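Local coordinates for transcription factor cep-1 (Caenorhabditis elegans, PDB 1T4W), which activates transcription by binding the same DNA consensus sequence as p53, promoting apoptosis after genotoxic stress and ensuring proper meiotic chromosome segregation, at residues 6-11 with 37-42; 102-107 with 134-139. One frame throughout, in Å; residues are numbered along the deposited sequence.

Interaction 1. Residues 6-11 with 37-42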
ATOM      1  N   ILE A   6      -4.994  -7.724   0.532  1.00 19.80           N
ATOM      2  CA  ILE A   6      -4.081  -6.954   1.347  1.00 20.76           C
ATOM      3  C   ILE A   6      -4.965  -6.324   2.437  1.00 21.56           C
ATOM      4  O   ILE A   6      -6.059  -5.864   2.158  1.00 20.26           O
ATOM      5  CB  ILE A   6      -3.302  -5.887   0.533  1.00 18.88           C
ATOM      6  CG1 ILE A   6      -2.445  -5.066   1.496  1.00 23.36           C
ATOM      7  CG2 ILE A   6      -4.258  -5.022  -0.308  1.00 20.21           C
ATOM      8  CD1 ILE A   6      -1.403  -4.173   0.845  1.00 15.00           C
ATOM      9  N   ASP A   7      -4.512  -6.356   3.687  1.00 17.61           N
ATOM     10  CA  ASP A   7      -5.290  -5.789   4.785  1.00 24.20           C
ATOM     11  C   ASP A   7      -4.356  -5.281   5.866  1.00 20.67           C
ATOM     12  O   ASP A   7      -3.179  -5.617   5.879  1.00 18.39           O
ATOM     13  CB  ASP A   7      -6.188  -6.856   5.421  1.00 22.29           C
ATOM     14  CG  ASP A   7      -7.303  -7.301   4.522  1.00 33.40           C
ATOM     15  OD1 ASP A   7      -8.316  -6.571   4.420  1.00 33.90           O
ATOM     16  OD2 ASP A   7      -7.154  -8.388   3.915  1.00 31.21           O
ATOM     17  N   VAL A   8      -4.867  -4.470   6.783  1.00 23.46           N
ATOM     18  CA  VAL A   8      -4.004  -4.051   7.883  1.00 29.36           C
ATOM     19  C   VAL A   8      -4.266  -5.114   8.963  1.00 29.13           C
ATOM     20  O   VAL A   8      -5.257  -5.827   8.894  1.00 34.90           O
ATOM     21  CB  VAL A   8      -4.381  -2.657   8.441  1.00 30.90           C
ATOM     22  CG1 VAL A   8      -4.244  -1.589   7.338  1.00 22.25           C
ATOM     23  CG2 VAL A   8      -5.797  -2.701   9.014  1.00 43.55           C
ATOM     24  N   LEU A   9      -3.370  -5.250   9.930  1.00 29.66           N
ATOM     25  CA  LEU A   9      -3.579  -6.208  11.011  1.00 23.18           C
ATOM     26  C   LEU A   9      -4.611  -5.562  11.939  1.00 30.39           C
ATOM     27  O   LEU A   9      -4.261  -4.769  12.799  1.00 27.81           O
ATOM     28  CB  LEU A   9      -2.271  -6.446  11.757  1.00 25.28           C
ATOM     29  CG  LEU A   9      -2.259  -7.483  12.879  1.00 45.38           C
ATOM     30  CD1 LEU A   9      -2.803  -8.821  12.362  1.00 51.23           C
ATOM     31  CD2 LEU A   9      -0.832  -7.646  13.390  1.00 45.10           C
ATOM     32  N   LYS A  10      -5.877  -5.915  11.744  1.00 25.42           N
ATOM     33  CA  LYS A  10      -6.988  -5.351  12.491  1.00 45.45           C
ATOM     34  C   LYS A  10      -6.860  -5.267  13.997  1.00 49.50           C
ATOM     35  O   LYS A  10      -7.214  -4.251  14.594  1.00 45.64           O
ATOM     36  CB  LYS A  10      -8.277  -6.082  12.115  1.00 47.54           C
ATOM     37  CG  LYS A  10      -8.721  -5.795  10.684  1.00 58.61           C
ATOM     38  CD  LYS A  10      -8.687  -4.286  10.397  1.00 66.47           C
ATOM     39  CE  LYS A  10      -9.555  -3.495  11.396  1.00 75.40           C
ATOM     40  NZ  LYS A  10      -8.980  -2.165  11.785  1.00 41.01           N
ATOM     41  N   GLN A  11      -6.354  -6.322  14.616  1.00 43.57           N
ATOM     42  CA  GLN A  11      -6.197  -6.326  16.059  1.00 54.86           C
ATOM     43  C   GLN A  11      -5.602  -5.005  16.517  1.00 49.10           C
ATOM     44  O   GLN A  11      -6.200  -4.281  17.307  1.00 58.88           O
ATOM     45  CB  GLN A  11      -5.277  -7.470  16.509  1.00 62.97           C
ATOM     46  CG  GLN A  11      -5.781  -8.879  16.210  1.00 70.36           C
ATOM     47  CD  GLN A  11      -5.563  -9.308  14.766  1.00 77.20           C
ATOM     48  OE1 GLN A  11      -6.223  -8.816  13.843  1.00 71.71           O
ATOM     49  NE2 GLN A  11      -4.630 -10.235  14.563  1.00 77.09           N
ATOM     50  N   CYS A  37       4.295   6.634  11.237  1.00 24.61           N
ATOM     51  CA  CYS A  37       3.750   5.578  12.099  1.00 23.53           C
ATOM     52  C   CYS A  37       3.757   4.240  11.376  1.00 28.20           C
ATOM     53  O   CYS A  37       3.464   4.173  10.176  1.00 21.73           O
ATOM     54  CB  CYS A  37       2.313   5.912  12.551  1.00 27.38           C
ATOM     55  SG  CYS A  37       2.227   7.388  13.628  1.00 31.60           S
ATOM     56  N   LEU A  38       4.089   3.187  12.115  1.00 22.34           N
ATOM     57  CA  LEU A  38       4.159   1.831  11.568  1.00 37.44           C
ATOM     58  C   LEU A  38       2.780   1.246  11.363  1.00 25.36           C
ATOM     59  O   LEU A  38       2.038   1.035  12.322  1.00 28.41           O
ATOM     60  CB  LEU A  38       4.970   0.921  12.497  1.00 25.96           C
ATOM     61  CG  LEU A  38       6.433   1.361  12.637  1.00 26.51           C
ATOM     62  CD1 LEU A  38       7.099   0.611  13.787  1.00 34.20           C
ATOM     63  CD2 LEU A  38       7.160   1.122  11.327  1.00 27.70           C
ATOM     64  N   VAL A  39       2.419   1.017  10.107  1.00 28.36           N
ATOM     65  CA  VAL A  39       1.121   0.435   9.806  1.00 15.48           C
ATOM     66  C   VAL A  39       1.365  -1.055   9.534  1.00 22.26           C
ATOM     67  O   VAL A  39       2.097  -1.417   8.619  1.00 18.86           O
ATOM     68  CB  VAL A  39       0.468   1.064   8.561  1.00 24.75           C
ATOM     69  CG1 VAL A  39      -0.901   0.446   8.340  1.00 18.78           C
ATOM     70  CG2 VAL A  39       0.362   2.577   8.716  1.00 16.00           C
ATOM     71  N   PRO A  40       0.748  -1.930  10.337  1.00 22.28           N
ATOM     72  CA  PRO A  40       0.884  -3.388  10.205  1.00 21.96           C
ATOM     73  C   PRO A  40       0.048  -3.953   9.051  1.00 21.79           C
ATOM     74  O   PRO A  40      -1.177  -3.956   9.096  1.00 22.80           O
ATOM     75  CB  PRO A  40       0.432  -3.904  11.576  1.00 22.64           C
ATOM     76  CG  PRO A  40      -0.644  -2.905  11.964  1.00 25.95           C
ATOM     77  CD  PRO A  40      -0.076  -1.559  11.513  1.00 16.27           C
ATOM     78  N   ILE A  41       0.732  -4.411   8.013  1.00 19.92           N
ATOM     79  CA  ILE A  41       0.073  -4.965   6.831  1.00 24.15           C
ATOM     80  C   ILE A  41       0.211  -6.491   6.779  1.00 20.61           C
ATOM     81  O   ILE A  41       1.227  -7.066   7.203  1.00 21.12           O
ATOM     82  CB  ILE A  41       0.706  -4.433   5.506  1.00 18.65           C
ATOM     83  CG1 ILE A  41       0.639  -2.898   5.440  1.00 18.21           C
ATOM     84  CG2 ILE A  41       0.019  -5.108   4.274  1.00 13.39           C
ATOM     85  CD1 ILE A  41      -0.794  -2.315   5.389  1.00 22.34           C
ATOM     86  N   GLN A  42      -0.823  -7.140   6.274  1.00 17.10           N
ATOM     87  CA  GLN A  42      -0.766  -8.586   6.084  1.00 23.77           C
ATOM     88  C   GLN A  42      -1.245  -8.861   4.668  1.00 23.68           C
ATOM     89  O   GLN A  42      -2.363  -8.494   4.321  1.00 19.71           O
ATOM     90  CB  GLN A  42      -1.692  -9.318   7.051  1.00 18.91           C
ATOM     91  CG  GLN A  42      -1.335  -9.114   8.511  1.00 32.34           C
ATOM     92  CD  GLN A  42      -1.921 -10.201   9.387  1.00 38.45           C
ATOM     93  OE1 GLN A  42      -3.119 -10.493   9.316  1.00 31.18           O
ATOM     94  NE2 GLN A  42      -1.077 -10.811  10.215  1.00 31.72           N
TER
HETATM   95  O   HOH W   1      -4.690  -9.785   4.390  1.00 34.24           O
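Gln42 O is gripped twice: Asp7 N donates to it at 3.1 Å, and a water that also donates to Asp7 OD2 lies 2.7 Å from Gln42 O. Around this oxygen, strand 3-8, an outermost strand of the four-stranded sheet in the p53-like beta sandwich of this DNA-binding domain, pairs antiparallel with strand 39-46. Gln42 N returns a nearly straight bond to Asp7 O, which completes the hydrogen-bonded pair. Asp7 OD1 forms a salt bridge with Lys29, and both carboxylate oxygens therefore have a partner. Where the first strand ends, Leu9, the N-cap residue of helix 10-13, gives its N-H to Pro40 O at 2.7 Å, tying the start of the helix to the neighbouring strand.

Val8 and Ile41 form the non-hydrogen-bonded pair. CG2 of Ile41, anti to the backbone N, lies 3.7 Å from Ile6 CG1, while CD1 meets Val8 CG1. An alanine in place of Ile41 would probably open a gap between Ile6 and Val8 and leave Ile135 of strand 130-137 without one of its apolar neighbours. Just before the helix, Leu9 CD1 rests on the side-chain amide of Gln42, 3.4 Å from its CD.

Interaction 2. Residues 102-107 with 134-139; sequences YIRNSE and DIIFMC. With ZN (zinc ion), chain B.
Tyr102 and Ile136 exchange two backbone hydrogen bonds, each 3.0 Å between N and O, and Arg104 and Asp134 form a second such pair. Strand 101-104 is thereby joined as an antiparallel edge to strand 130-137 in the four-stranded sheet of the p53-like beta sandwich. Between these pairs sits the non-hydrogen-bonded couple Ile103 and Ile135, whose CA atoms are 4.7 Å apart.

One polar side-chain bond is added just past the strand end. Asn105 ND2 donates to Asp134 OD2 at 2.8 Å, meeting the oxygen nearly along its C-O axis, though the amide and carboxylate planes stand 88° apart. The bond satisfies one carboxylate oxygen of Asp134, a buried residue.

On the face of the sheet that carries Tyr102, the apolar contacts gather round its side chain. Its CB lies against Ile136 CG2, and the Met138 side chain, at about a right angle to that of Tyr102, meets the ring at its edge, CG 3.5 Å from Tyr102 CE1. Tyr102 OH is hydrogen-bonded to Pro96 O, outside the two segments.

Metal binding closes the second segment. With SG anti to its backbone N (chi1 -179°), Cys139 joins Cys85, His88 and Cys143 around the zinc ion, its SG 2.4 Å from the metal.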
ATOM      1  N   TYR A 102       8.496   3.269   3.383  1.00 24.47           N
ATOM      2  CA  TYR A 102       9.492   2.253   3.713  1.00 24.94           C
ATOM      3  C   TYR A 102       8.824   1.020   4.330  1.00 34.26           C
ATOM      4  O   TYR A 102       7.674   1.070   4.787  1.00 23.39           O
ATOM      5  CB  TYR A 102      10.536   2.814   4.687  1.00 24.19           C
ATOM      6  CG  TYR A 102      11.211   4.073   4.181  1.00 34.18           C
ATOM      7  CD1 TYR A 102      10.644   5.337   4.399  1.00 38.91           C
ATOM      8  CD2 TYR A 102      12.384   3.997   3.421  1.00 32.01           C
ATOM      9  CE1 TYR A 102      11.230   6.491   3.866  1.00 35.80           C
ATOM     10  CE2 TYR A 102      12.967   5.133   2.886  1.00 44.40           C
ATOM     11  CZ  TYR A 102      12.384   6.377   3.107  1.00 39.62           C
ATOM     12  OH  TYR A 102      12.945   7.479   2.517  1.00 24.62           O
ATOM     13  N   ILE A 103       9.562  -0.082   4.338  1.00 28.05           N
ATOM     14  CA  ILE A 103       9.087  -1.350   4.865  1.00 23.66           C
ATOM     15  C   ILE A 103       9.937  -1.716   6.083  1.00 28.52           C
ATOM     16  O   ILE A 103      11.168  -1.743   6.009  1.00 30.83           O
ATOM     17  CB  ILE A 103       9.218  -2.448   3.765  1.00 24.64           C
ATOM     18  CG1 ILE A 103       8.447  -2.006   2.513  1.00 30.63           C
ATOM     19  CG2 ILE A 103       8.719  -3.803   4.283  1.00 29.13           C
ATOM     20  CD1 ILE A 103       6.958  -1.774   2.732  1.00 28.60           C
ATOM     21  N   ARG A 104       9.280  -1.993   7.204  1.00 29.99           N
ATOM     22  CA  ARG A 104       9.984  -2.344   8.434  1.00 30.02           C
ATOM     23  C   ARG A 104       9.375  -3.603   9.050  1.00 28.26           C
ATOM     24  O   ARG A 104       8.219  -3.968   8.766  1.00 24.19           O
ATOM     25  CB  ARG A 104       9.899  -1.189   9.445  1.00 35.46           C
ATOM     26  CG  ARG A 104      10.449   0.153   8.937  1.00 51.10           C
ATOM     27  CD  ARG A 104      11.966   0.125   8.760  1.00 49.07           C
ATOM     28  NE  ARG A 104      12.670  -0.051  10.033  1.00 57.39           N
ATOM     29  CZ  ARG A 104      12.954   0.935  10.881  1.00 59.67           C
ATOM     30  NH1 ARG A 104      12.598   2.182  10.605  1.00 68.38           N
ATOM     31  NH2 ARG A 104      13.595   0.674  12.011  1.00 50.14           N
ATOM     32  N   ASN A 105      10.154  -4.244   9.911  1.00 27.90           N
ATOM     33  CA  ASN A 105       9.732  -5.466  10.585  1.00 19.60           C
ATOM     34  C   ASN A 105       9.160  -6.444   9.578  1.00 24.98           C
ATOM     35  O   ASN A 105       8.129  -7.063   9.815  1.00 24.74           O
ATOM     36  CB  ASN A 105       8.689  -5.146  11.663  1.00 30.45           C
ATOM     37  CG  ASN A 105       9.237  -4.209  12.715  1.00 45.33           C
ATOM     38  OD1 ASN A 105      10.278  -4.483  13.313  1.00 32.68           O
ATOM     39  ND2 ASN A 105       8.555  -3.091  12.939  1.00 32.29           N
ATOM     40  N   SER A 106       9.850  -6.586   8.452  1.00 22.22           N
ATOM     41  CA  SER A 106       9.397  -7.495   7.417  1.00 17.93           C
ATOM     42  C   SER A 106       9.873  -8.882   7.749  1.00 32.80           C
ATOM     43  O   SER A 106      11.080  -9.096   7.998  1.00 22.03           O
ATOM     44  CB  SER A 106       9.983  -7.094   6.051  1.00 17.26           C
ATOM     45  OG  SER A 106       9.570  -8.014   5.053  1.00 25.81           O
ATOM     46  N   GLU A 107       8.936  -9.824   7.748  1.00 19.16           N
ATOM     47  CA  GLU A 107       9.276 -11.208   8.032  1.00 35.16           C
ATOM     48  C   GLU A 107      10.080 -11.736   6.835  1.00 32.16           C
ATOM     49  O   GLU A 107      10.924 -12.604   6.987  1.00 26.88           O
ATOM     50  CB  GLU A 107       8.010 -12.053   8.234  1.00 22.27           C
ATOM     51  CG  GLU A 107       7.166 -12.174   6.973  1.00 56.24           C
ATOM     52  CD  GLU A 107       6.128 -13.287   7.049  1.00 60.18           C
ATOM     53  OE1 GLU A 107       6.475 -14.407   7.487  1.00 71.51           O
ATOM     54  OE2 GLU A 107       4.970 -13.049   6.658  1.00 35.53           O
ATOM     55  N   ASP A 134       5.474  -4.010   8.330  1.00 22.05           N
ATOM     56  CA  ASP A 134       4.902  -2.713   8.608  1.00 20.02           C
ATOM     57  C   ASP A 134       5.295  -1.812   7.475  1.00 19.46           C
ATOM     58  O   ASP A 134       6.378  -1.960   6.909  1.00 20.28           O
ATOM     59  CB  ASP A 134       5.462  -2.094   9.871  1.00 25.41           C
ATOM     60  CG  ASP A 134       5.025  -2.820  11.101  1.00 34.08           C
ATOM     61  OD1 ASP A 134       3.842  -3.213  11.153  1.00 26.31           O
ATOM     62  OD2 ASP A 134       5.865  -2.982  12.004  1.00 23.27           O
ATOM     63  N   ILE A 135       4.406  -0.904   7.114  1.00 16.89           N
ATOM     64  CA  ILE A 135       4.764   0.092   6.124  1.00 19.70           C
ATOM     65  C   ILE A 135       4.705   1.424   6.874  1.00 24.87           C
ATOM     66  O   ILE A 135       3.879   1.600   7.780  1.00 23.60           O
ATOM     67  CB  ILE A 135       3.795   0.110   4.933  1.00 19.78           C
ATOM     68  CG1 ILE A 135       4.229   1.192   3.945  1.00 19.84           C
ATOM     69  CG2 ILE A 135       2.382   0.326   5.422  1.00 20.31           C
ATOM     70  CD1 ILE A 135       3.605   1.051   2.553  1.00 23.41           C
ATOM     71  N   ILE A 136       5.598   2.351   6.538  1.00 19.93           N
ATOM     72  CA  ILE A 136       5.589   3.644   7.211  1.00 20.05           C
ATOM     73  C   ILE A 136       5.739   4.744   6.152  1.00 25.91           C
ATOM     74  O   ILE A 136       6.573   4.633   5.251  1.00 24.66           O
ATOM     75  CB  ILE A 136       6.710   3.700   8.304  1.00 23.64           C
ATOM     76  CG1 ILE A 136       6.672   5.052   9.015  1.00 23.88           C
ATOM     77  CG2 ILE A 136       8.103   3.493   7.674  1.00 22.40           C
ATOM     78  CD1 ILE A 136       7.708   5.169  10.118  1.00 27.01           C
ATOM     79  N   PHE A 137       4.891   5.770   6.231  1.00 17.86           N
ATOM     80  CA  PHE A 137       4.892   6.876   5.259  1.00 20.81           C
ATOM     81  C   PHE A 137       5.661   8.061   5.828  1.00 20.81           C
ATOM     82  O   PHE A 137       5.419   8.490   6.957  1.00 22.25           O
ATOM     83  CB  PHE A 137       3.448   7.254   4.920  1.00 15.76           C
ATOM     84  CG  PHE A 137       2.667   6.113   4.345  1.00 20.93           C
ATOM     85  CD1 PHE A 137       2.782   5.784   2.990  1.00 24.77           C
ATOM     86  CD2 PHE A 137       1.887   5.311   5.162  1.00 17.83           C
ATOM     87  CE1 PHE A 137       2.129   4.653   2.453  1.00 19.56           C
ATOM     88  CE2 PHE A 137       1.222   4.173   4.643  1.00 21.50           C
ATOM     89  CZ  PHE A 137       1.347   3.845   3.285  1.00 24.14           C
ATOM     90  N   MET A 138       6.607   8.574   5.045  1.00 27.65           N
ATOM     91  CA  MET A 138       7.447   9.659   5.509  1.00 27.46           C
ATOM     92  C   MET A 138       7.183  11.014   4.858  1.00 31.54           C
ATOM     93  O   MET A 138       8.066  11.861   4.770  1.00 29.84           O
ATOM     94  CB  MET A 138       8.919   9.259   5.376  1.00 29.97           C
ATOM     95  CG  MET A 138       9.302   8.079   6.287  1.00 27.85           C
ATOM     96  SD  MET A 138       8.884   8.355   8.045  1.00 36.96           S
ATOM     97  CE  MET A 138      10.121   9.578   8.466  1.00 43.50           C
ATOM     98  N   CYS A 139       5.955  11.208   4.400  1.00 21.19           N
ATOM     99  CA  CYS A 139       5.550  12.480   3.819  1.00 18.62           C
ATOM    100  C   CYS A 139       4.040  12.400   3.942  1.00 20.94           C
ATOM    101  O   CYS A 139       3.491  11.345   4.281  1.00 22.23           O
ATOM    102  CB  CYS A 139       6.041  12.595   2.367  1.00 20.36           C
ATOM    103  SG  CYS A 139       5.644  14.132   1.502  1.00 22.37           S
TER
HETATM  104 ZN    ZN B 201       6.340  15.933   2.854  1.00 27.16          ZN

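Overall arrangement
Interactions 1 and 2 are the two outer seams of one antiparallel sheet, ordered 3-8, 39-46, 130-137, 101-104, and their centres lie about 10 Å apart. The middle seam, between strands 39-46 and 130-137, joins them directly: Val39 O lies 2.8 Å from Ile135 N, a probable hydrogen bond, and Pro40 CA packs 3.1 Å from Asp134 OD1. The same aspartate thus meets Asn105 through one carboxylate oxygen and Pro40 through the other. Interaction 1 lies away from the zinc site, whereas interaction 2 runs into it through Cys139; the side chain of Met138 is about 6 Å from that of His88, another zinc ligand.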